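PDB 6T7J: carbon monoxide dehydrogenase from Thermococcus sp. AM4, which catalyses the oxidation of carbon monoxide to carbon dioxide, probably handing the electrons to ferredoxin, and is captured here with a nickel-free active-site cluster. Local coordinates for residues A252-L257 with P317-F322; V262-H267 with V298-M303; K471-V476 with A500-K505; V446-C451 with A549-E554. All blocks are in the same frame, centred on the assembly; numbering follows the deposited sequence.

Contact 1: A252-L257 with P317-F322; sequences ANLGVL and PIAGSF. With MSK (Broken Fe4S4 cluster), chain F.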
# COMPACT_ATOMS: atom_id res chain seq x y z
N ALA A 252 36.86 0.30 3.90
CA ALA A 252 35.76 -0.44 3.31
C ALA A 252 36.14 -1.91 3.19
O ALA A 252 37.32 -2.27 3.18
CB ALA A 252 35.37 0.11 1.93
N ASN A 253 35.09 -2.74 3.09
CA ASN A 253 35.12 -4.20 3.01
C ASN A 253 35.30 -4.83 4.39
O ASN A 253 35.57 -4.13 5.37
CB ASN A 253 36.19 -4.71 2.04
CG ASN A 253 35.81 -6.03 1.41
OD1 ASN A 253 34.92 -6.73 1.89
ND2 ASN A 253 36.49 -6.38 0.32
N LEU A 254 35.15 -6.15 4.46
CA LEU A 254 35.07 -6.86 5.73
C LEU A 254 36.40 -6.91 6.49
O LEU A 254 36.42 -7.42 7.61
CB LEU A 254 34.55 -8.28 5.50
CG LEU A 254 33.04 -8.34 5.23
CD1 LEU A 254 32.62 -9.73 4.82
CD2 LEU A 254 32.27 -7.87 6.45
N GLY A 255 37.49 -6.40 5.92
CA GLY A 255 38.73 -6.31 6.65
C GLY A 255 38.72 -5.30 7.78
O GLY A 255 39.70 -5.22 8.53
N VAL A 256 37.64 -4.53 7.92
CA VAL A 256 37.54 -3.54 8.99
C VAL A 256 37.12 -4.15 10.31
O VAL A 256 37.16 -3.47 11.34
CB VAL A 256 36.56 -2.42 8.59
CG1 VAL A 256 37.04 -1.74 7.33
CG2 VAL A 256 35.16 -2.99 8.38
N LEU A 257 36.71 -5.42 10.32
CA LEU A 257 36.41 -6.11 11.57
C LEU A 257 37.70 -6.60 12.21
O LEU A 257 38.57 -7.16 11.53
CB LEU A 257 35.46 -7.28 11.32
CG LEU A 257 34.07 -6.90 10.78
CD1 LEU A 257 33.50 -8.04 9.96
CD2 LEU A 257 33.13 -6.53 11.91
N PRO A 317 34.01 2.96 9.45
CA PRO A 317 34.30 2.03 8.35
C PRO A 317 33.05 1.23 7.98
O PRO A 317 32.28 0.82 8.84
CB PRO A 317 35.40 1.13 8.92
CG PRO A 317 35.24 1.22 10.40
CD PRO A 317 34.78 2.62 10.67
N ILE A 318 32.87 1.02 6.68
CA ILE A 318 31.73 0.27 6.17
C ILE A 318 32.21 -1.14 5.83
O ILE A 318 33.23 -1.32 5.15
CB ILE A 318 31.09 0.98 4.96
CG1 ILE A 318 29.69 0.42 4.68
CG2 ILE A 318 31.97 0.94 3.71
CD1 ILE A 318 28.67 1.50 4.41
N ALA A 319 31.49 -2.14 6.33
CA ALA A 319 31.95 -3.52 6.25
C ALA A 319 31.48 -4.24 4.99
O ALA A 319 32.14 -5.19 4.55
CB ALA A 319 31.50 -4.30 7.48
N GLY A 320 30.36 -3.83 4.41
CA GLY A 320 29.87 -4.50 3.23
C GLY A 320 28.48 -4.02 2.87
O GLY A 320 27.87 -3.21 3.57
N SER A 321 27.99 -4.55 1.75
CA SER A 321 26.71 -4.16 1.19
C SER A 321 25.64 -5.20 1.55
O SER A 321 25.85 -6.04 2.43
CB SER A 321 26.85 -3.96 -0.32
OG SER A 321 27.21 -5.18 -0.96
N PHE A 322 24.51 -5.14 0.85
CA PHE A 322 23.33 -5.96 1.13
C PHE A 322 23.67 -7.43 1.29
O PHE A 322 23.64 -7.97 2.40
CB PHE A 322 22.30 -5.75 0.02
CG PHE A 322 21.04 -6.54 0.20
CD1 PHE A 322 20.28 -6.42 1.35
CD2 PHE A 322 20.60 -7.40 -0.80
CE1 PHE A 322 19.12 -7.14 1.51
CE2 PHE A 322 19.44 -8.12 -0.64
CZ PHE A 322 18.70 -8.00 0.51
S1 MSK F . 20.25 -0.76 1.64
S3 MSK F . 17.72 -0.55 -0.73
S4 MSK F . 19.79 -3.29 -0.72
S5 MSK F . 20.84 -0.07 -1.41
FE1 MSK F . 19.33 1.30 1.55
FE2 MSK F . 21.25 -1.75 -0.21
FE3 MSK F . 19.19 -1.63 -2.00
FE4 MSK F . 18.67 -2.04 0.63
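Val256 straddles the start of the short strand 318-320, its CB directed at Pro317 and its methyls at Pro317 and Ala319. That CB already lies 3.7 Å from CB of Pro317. From that branch point CG1, anti to the carbonyl carbon (chi1 -60°), stays beside the same proline CB, while CG2, squeezed between backbone N and carbonyl carbon, bears on Ala319, 3.9 Å from its CA. One methyl thus serves the proline and the other the alanine. The methyl of Ala319 is wedged from a second direction by Leu254, whose CD2 ends 3.8 Å from Ala319 CB and also brushes the alanine carbonyl oxygen.

Earlier in 252-257 the backbones themselves draw close. CA of Ala252 sends its hydrogen to Ile318 O, a CA-H...O contact of 3.2 Å, and CB of Ala252 packs on CG2 of Ile318. Asn253 folds its side-chain carbonyl back: OD1 accepts Leu254 N at 2.6 Å, with the donor well off the carbonyl plane, and ND2 goes to the carbonyl of Lys18.

Past Ala319 the chain runs on to cluster C, where CB of Phe322 sits 3.6 Å from sulfur S4 and Phe322 packs on Met60 of the second subunit. A loop laid against the outermost strand of a Rossmann-like parallel sheet, the C-terminal ends of whose strands lead into the cluster pocket, is the setting of the whole contact.

Contact 2: V262-H267 with V298-M303; sequences VNIVVH and VNVVGM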
# COMPACT_ATOMS: atom_id res chain seq x y z
N VAL A 262 36.09 -5.72 20.32
CA VAL A 262 34.66 -5.96 20.17
C VAL A 262 34.22 -5.40 18.83
O VAL A 262 34.59 -4.29 18.46
CB VAL A 262 33.88 -5.31 21.33
CG1 VAL A 262 32.38 -5.54 21.17
CG2 VAL A 262 34.37 -5.83 22.67
N ASN A 263 33.45 -6.18 18.08
CA ASN A 263 32.97 -5.75 16.77
C ASN A 263 31.47 -5.55 16.85
O ASN A 263 30.72 -6.48 17.15
CB ASN A 263 33.32 -6.77 15.68
CG ASN A 263 34.80 -6.77 15.34
OD1 ASN A 263 35.40 -5.72 15.12
ND2 ASN A 263 35.39 -7.96 15.28
N ILE A 264 31.02 -4.32 16.58
CA ILE A 264 29.60 -3.99 16.59
C ILE A 264 29.21 -3.50 15.21
O ILE A 264 29.77 -2.52 14.71
CB ILE A 264 29.27 -2.93 17.65
CG1 ILE A 264 29.70 -3.40 19.04
CG2 ILE A 264 27.78 -2.62 17.65
CD1 ILE A 264 29.46 -2.38 20.13
N VAL A 265 28.25 -4.18 14.58
CA VAL A 265 27.76 -3.81 13.26
C VAL A 265 26.48 -3.01 13.42
O VAL A 265 25.62 -3.36 14.23
CB VAL A 265 27.53 -5.05 12.38
CG1 VAL A 265 27.02 -4.65 11.00
CG2 VAL A 265 28.81 -5.87 12.26
N VAL A 266 26.36 -1.91 12.67
CA VAL A 266 25.12 -1.14 12.58
C VAL A 266 24.55 -1.34 11.19
O VAL A 266 25.19 -0.99 10.19
CB VAL A 266 25.34 0.35 12.89
CG1 VAL A 266 25.45 0.57 14.39
CG2 VAL A 266 26.57 0.90 12.19
N HIS A 267 23.35 -1.92 11.12
CA HIS A 267 22.76 -2.37 9.87
C HIS A 267 21.34 -1.82 9.78
O HIS A 267 20.59 -1.87 10.75
CB HIS A 267 22.76 -3.90 9.81
CG HIS A 267 22.19 -4.47 8.55
ND1 HIS A 267 22.11 -3.76 7.37
CD2 HIS A 267 21.69 -5.70 8.28
CE1 HIS A 267 21.57 -4.52 6.43
NE2 HIS A 267 21.30 -5.70 6.96
N VAL A 298 36.58 -1.11 21.27
CA VAL A 298 35.33 -1.35 20.56
C VAL A 298 35.44 -0.74 19.17
O VAL A 298 35.72 0.45 19.03
CB VAL A 298 34.11 -0.79 21.30
CG1 VAL A 298 32.84 -1.05 20.50
CG2 VAL A 298 34.00 -1.40 22.67
N ASN A 299 35.20 -1.57 18.15
CA ASN A 299 35.23 -1.17 16.75
C ASN A 299 33.81 -1.30 16.20
O ASN A 299 33.24 -2.40 16.19
CB ASN A 299 36.21 -2.06 15.97
CG ASN A 299 36.13 -1.86 14.47
OD1 ASN A 299 36.17 -0.73 13.98
ND2 ASN A 299 36.03 -2.96 13.74
N VAL A 300 33.23 -0.18 15.79
CA VAL A 300 31.90 -0.15 15.21
C VAL A 300 32.03 0.01 13.71
O VAL A 300 32.67 0.95 13.22
CB VAL A 300 31.04 0.97 15.81
CG1 VAL A 300 29.56 0.67 15.61
CG2 VAL A 300 31.36 1.12 17.27
N VAL A 301 31.41 -0.91 12.97
CA VAL A 301 31.39 -0.88 11.52
C VAL A 301 29.94 -0.78 11.07
O VAL A 301 29.01 -1.10 11.82
CB VAL A 301 32.08 -2.13 10.92
CG1 VAL A 301 33.48 -2.27 11.49
CG2 VAL A 301 31.26 -3.37 11.22
N GLY A 302 29.76 -0.32 9.84
CA GLY A 302 28.42 -0.16 9.31
C GLY A 302 28.14 -1.02 8.10
O GLY A 302 29.06 -1.42 7.39
N MET A 303 26.86 -1.30 7.86
CA MET A 303 26.44 -2.03 6.67
C MET A 303 25.22 -1.35 6.08
O MET A 303 24.39 -0.79 6.82
CB MET A 303 26.13 -3.50 6.97
CG MET A 303 27.35 -4.33 7.37
SD MET A 303 27.09 -6.10 7.15
CE MET A 303 27.66 -6.29 5.46
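Val262 to His267 and Val298 to Met303 run side by side as parallel strands, their short axes 28° apart. Five backbone hydrogen bonds join them, alternating in the parallel pattern: Val262 O accepts Asn299 N at 2.8 Å, Asn299 O takes the amide of Ile264, and the zigzag goes on through Val301 and Val266 to the amide of Met303. CA-H...O contacts fill in between, as from Val300 CA to Ile264 O.

One side-chain hydrogen bond is added. Asn299 ND2 donates a hydrogen bond to Asn263 OD1 over 3.1 Å, nearly straight at 166°, and the two amide planes stand 80° apart. The same ND2 also serves the carbonyl of Val256, and Asn263 ND2 is held by the carbonyls of Lys258 and Ala333, which leaves both amides little freedom to flip.

Apolar contacts differ from face to face. Beside the asparagines, Val265 sends CG2 to Val301 CG2 and CG1 to Met303 CG, each at 3.7 Å. On the reverse face CD1 of Ile264 meets CG1 of Val298, also at 3.7 Å, and CG2 of Val266 lies 3.6 Å from CA of the side-chain-less Gly302.

Two helices pack on that reverse face: 381-395 on Val262, Ile264 and Val298, and 271-281 on Val266, Val298 and Val300. Strand 336-339 flanks 261-268, strand 318-320 flanks 297-303, and the side chain of His267 lies about 6 Å from the cluster.

Contact 3: K471-V476 with A500-K505; sequences KRDVLV and AGPGLK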
# COMPACT_ATOMS: atom_id res chain seq x y z
N LYS A 471 36.34 5.60 -17.54
CA LYS A 471 37.38 5.51 -18.57
C LYS A 471 37.00 6.28 -19.83
O LYS A 471 37.89 6.64 -20.61
CB LYS A 471 37.67 4.05 -18.90
CG LYS A 471 36.89 3.50 -20.09
CD LYS A 471 37.55 2.25 -20.66
CE LYS A 471 37.45 1.07 -19.71
NZ LYS A 471 37.56 -0.23 -20.42
N ARG A 472 35.71 6.56 -20.04
CA ARG A 472 35.25 7.39 -21.15
C ARG A 472 35.02 8.84 -20.73
O ARG A 472 34.27 9.55 -21.40
CB ARG A 472 33.97 6.80 -21.75
CG ARG A 472 34.07 5.33 -22.09
CD ARG A 472 33.42 5.01 -23.44
NE ARG A 472 32.58 3.82 -23.38
CZ ARG A 472 33.04 2.57 -23.32
NH1 ARG A 472 32.19 1.55 -23.27
NH2 ARG A 472 34.34 2.34 -23.29
N ASP A 473 35.65 9.27 -19.64
CA ASP A 473 35.56 10.65 -19.14
C ASP A 473 34.12 11.01 -18.77
O ASP A 473 33.58 12.03 -19.21
CB ASP A 473 36.13 11.64 -20.16
CG ASP A 473 37.61 11.89 -19.96
OD1 ASP A 473 38.10 11.66 -18.83
OD2 ASP A 473 38.28 12.31 -20.92
N VAL A 474 33.50 10.17 -17.95
CA VAL A 474 32.16 10.41 -17.43
C VAL A 474 32.24 10.41 -15.91
O VAL A 474 32.59 9.39 -15.31
CB VAL A 474 31.14 9.37 -17.93
CG1 VAL A 474 29.74 9.72 -17.44
CG2 VAL A 474 31.18 9.27 -19.44
N LEU A 475 31.92 11.55 -15.30
CA LEU A 475 31.93 11.66 -13.85
C LEU A 475 30.84 10.78 -13.25
O LEU A 475 29.65 10.95 -13.55
CB LEU A 475 31.75 13.12 -13.42
CG LEU A 475 31.64 13.40 -11.93
CD1 LEU A 475 32.86 12.90 -11.17
CD2 LEU A 475 31.43 14.89 -11.69
N VAL A 476 31.25 9.86 -12.39
CA VAL A 476 30.38 8.89 -11.75
C VAL A 476 30.10 9.36 -10.33
O VAL A 476 31.04 9.55 -9.54
CB VAL A 476 31.02 7.49 -11.75
CG1 VAL A 476 30.20 6.51 -10.97
CG2 VAL A 476 31.20 7.00 -13.16
N ALA A 500 40.60 6.68 -14.64
CA ALA A 500 39.78 7.64 -15.36
C ALA A 500 40.44 8.03 -16.68
O ALA A 500 41.64 7.86 -16.89
CB ALA A 500 39.55 8.89 -14.50
N GLY A 501 39.61 8.58 -17.58
CA GLY A 501 40.11 9.11 -18.82
C GLY A 501 40.88 10.40 -18.59
O GLY A 501 40.97 10.91 -17.47
N PRO A 502 41.44 10.94 -19.68
CA PRO A 502 42.33 12.11 -19.53
C PRO A 502 41.65 13.32 -18.91
O PRO A 502 42.20 13.92 -17.98
CB PRO A 502 42.79 12.38 -20.97
CG PRO A 502 41.74 11.75 -21.83
CD PRO A 502 41.28 10.54 -21.09
N GLY A 503 40.46 13.70 -19.40
CA GLY A 503 39.81 14.89 -18.87
C GLY A 503 39.39 14.73 -17.42
O GLY A 503 39.61 15.62 -16.59
N LEU A 504 38.77 13.59 -17.09
CA LEU A 504 38.37 13.34 -15.71
C LEU A 504 39.59 13.25 -14.81
O LEU A 504 39.57 13.75 -13.68
CB LEU A 504 37.54 12.06 -15.63
CG LEU A 504 36.79 11.81 -14.32
CD1 LEU A 504 35.96 13.02 -13.92
CD2 LEU A 504 35.92 10.57 -14.43
N LYS A 505 40.66 12.61 -15.28
CA LYS A 505 41.90 12.55 -14.51
C LYS A 505 42.42 13.95 -14.20
O LYS A 505 42.74 14.27 -13.04
CB LYS A 505 42.95 11.74 -15.28
CG LYS A 505 44.28 11.55 -14.58
CD LYS A 505 45.15 10.55 -15.33
CE LYS A 505 44.37 9.30 -15.71
NZ LYS A 505 45.20 8.33 -16.48
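Asp473 adopts a positive phi of 62°, and its chi1 of -90°, well off a staggered position, turns the carboxylate to the first turn of helix 502-511, where it meets the amides of Gly503 and Leu504. OD1 takes the amide N of Leu504 at 2.7 Å along a nearly straight line (172° at the hydrogen), met from above the carboxylate plane. OD2 accepts Gly503 N at 3.0 Å in a more bent bond, on the syn side and somewhat out of the carboxylate plane. Gripped at both oxygens, the group has little room to rotate, and the positive end of the helix dipole would be expected to steady its negative charge.

Neighbouring atoms pack round the carboxylate. CD of Pro502 lies 3.5 Å from Asp473 OD2, and Gly501, at the N-cap position, comes so near OD1 that a CB there would clash with it. Leu504 reaches over to the strand: CG is anti to its backbone N, which carries CD2 to 3.6 Å from Val474 O and CD1 into apolar contact with Leu475 CD1.

An alanine in place of Asp473 would probably leave the amides of Gly503 and Leu504 without their acceptor and the helix start less firmly fixed.

The same positive phi makes Asp473 the C-prime residue of a Schellman motif that ends helix 460-471, with Val474 N bonded to Leu469 O and Asp473 N to Ile470 O. One aspartate therefore joins the C-terminal end of one helix to the N terminus of another, next to strand 474-478 of a Rossmann-like sheet.

Contact 4: V446-C451 with A549-E554; sequences VGIVGC and AGSAPE. With MSK (Broken Fe4S4 cluster), chain F.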
# COMPACT_ATOMS: atom_id res chain seq x y z
N VAL A 446 26.86 10.55 -14.29
CA VAL A 446 25.95 9.42 -14.15
C VAL A 446 25.84 9.05 -12.68
O VAL A 446 26.85 8.86 -12.00
CB VAL A 446 26.39 8.20 -14.98
CG1 VAL A 446 25.53 6.99 -14.64
CG2 VAL A 446 26.30 8.52 -16.46
N GLY A 447 24.60 8.97 -12.19
CA GLY A 447 24.34 8.49 -10.85
C GLY A 447 24.04 7.01 -10.82
O GLY A 447 23.10 6.54 -11.48
N ILE A 448 24.83 6.26 -10.07
CA ILE A 448 24.65 4.82 -9.91
C ILE A 448 24.19 4.55 -8.49
O ILE A 448 24.80 5.02 -7.51
CB ILE A 448 25.93 4.04 -10.25
CG1 ILE A 448 26.63 4.68 -11.46
CG2 ILE A 448 25.59 2.60 -10.58
CD1 ILE A 448 27.90 3.96 -11.89
N VAL A 449 23.09 3.81 -8.37
CA VAL A 449 22.41 3.55 -7.11
C VAL A 449 21.93 2.10 -7.13
O VAL A 449 22.10 1.38 -8.12
CB VAL A 449 21.22 4.50 -6.89
CG1 VAL A 449 21.65 5.96 -7.02
CG2 VAL A 449 20.10 4.19 -7.88
N GLY A 450 21.34 1.67 -6.02
CA GLY A 450 20.58 0.44 -6.01
C GLY A 450 21.15 -0.59 -5.06
O GLY A 450 22.11 -0.36 -4.33
N CYS A 451 20.54 -1.77 -5.12
CA CYS A 451 20.70 -2.86 -4.17
C CYS A 451 21.75 -3.86 -4.66
O CYS A 451 22.55 -3.57 -5.55
CB CYS A 451 19.34 -3.51 -3.96
SG CYS A 451 17.97 -2.35 -3.95
N ALA A 549 22.86 10.51 -16.95
CA ALA A 549 22.09 9.28 -16.88
C ALA A 549 22.11 8.77 -15.44
O ALA A 549 22.88 9.24 -14.60
CB ALA A 549 22.64 8.22 -17.84
N GLY A 550 21.22 7.82 -15.17
CA GLY A 550 21.22 7.12 -13.90
C GLY A 550 21.18 5.63 -14.15
O GLY A 550 20.84 5.17 -15.23
N SER A 551 21.54 4.86 -13.12
CA SER A 551 21.56 3.42 -13.28
C SER A 551 21.39 2.72 -11.94
O SER A 551 21.93 3.15 -10.93
CB SER A 551 22.87 2.96 -13.94
OG SER A 551 23.24 1.68 -13.45
N ALA A 552 20.63 1.62 -11.97
CA ALA A 552 20.51 0.68 -10.85
C ALA A 552 20.93 -0.69 -11.37
O ALA A 552 20.09 -1.47 -11.84
CB ALA A 552 19.10 0.66 -10.29
N PRO A 553 22.22 -1.03 -11.29
CA PRO A 553 22.70 -2.23 -11.99
C PRO A 553 22.25 -3.54 -11.35
O PRO A 553 22.13 -4.54 -12.07
CB PRO A 553 24.23 -2.09 -11.94
CG PRO A 553 24.49 -0.67 -11.54
CD PRO A 553 23.33 -0.26 -10.70
N GLU A 554 22.03 -3.58 -10.04
CA GLU A 554 21.77 -4.83 -9.34
C GLU A 554 20.63 -4.68 -8.35
O GLU A 554 20.64 -5.27 -7.26
CB GLU A 554 23.03 -5.34 -8.64
CG GLU A 554 24.27 -5.39 -9.53
CD GLU A 554 25.55 -5.64 -8.75
OE1 GLU A 554 25.47 -6.18 -7.62
OE2 GLU A 554 26.63 -5.29 -9.27
S1 MSK F . 20.25 -0.76 1.64
S3 MSK F . 17.72 -0.55 -0.73
S4 MSK F . 19.79 -3.29 -0.72
S5 MSK F . 20.84 -0.07 -1.41
FE1 MSK F . 19.33 1.30 1.55
FE2 MSK F . 21.25 -1.75 -0.21
FE3 MSK F . 19.19 -1.63 -2.00
FE4 MSK F . 18.67 -2.04 0.63
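Pro553 turns the CG-CD edge of its ring to segment 446-451. CG2 of Ile448 meets that edge 3.6 Å from Pro553 CG, and Val449 O lies off the ring plane, 3.3 Å from Pro553 CD. Ser461 and His462 of helix 460-471 also pack on the proline. The flat carboxylate of Glu554 is held at both oxygens by backbone amides, OE1 by Asn459 and OE2 by His462.

Before this turn the two segments are parallel strands. Ser551 N bonds Gly447 O at 2.8 Å and Val449 N bonds Ser551 O at 2.9 Å, with Gly447 N to Ala549 O behind them. There CG1 of Val446 rests 3.5 Å from Ala549 O and CG2 touches Ala549 CB; Val446 also packs on Val474 and on Ile617 and Ile621 of helix 610-627. An alanine at Val446 would probably open a gap between these neighbours.

Gly450 has backbone angles that would jam any side chain against the preceding carbonyl oxygen. Next to it Cys451 SG binds iron FE3 at 2.4 Å. Binding sites in Rossmann-like folds commonly lie at the C-terminal ends of the strands, and here that loop supplies a ligand of cluster C.

In the fold
From the N terminus the chain first reaches 252-257, and contact 1 closes its loop some 60 residues later at 317-322. Contact 2 is nested inside that loop, and the two touch where strands 318-320 and 297-303 lie side by side in one parallel sheet. Only after this does the second sheet open. Contact 4 spans about a hundred residues from 446-451 to 549-554, with contact 3 nested within it; Leu475 O reaches Val446 N where strands 474-478 and 444-448 adjoin. The two pairs therefore stand in series, one to each sheet. Contacts 1 and 4 do not touch, yet both end at cluster C, which the two sheets share.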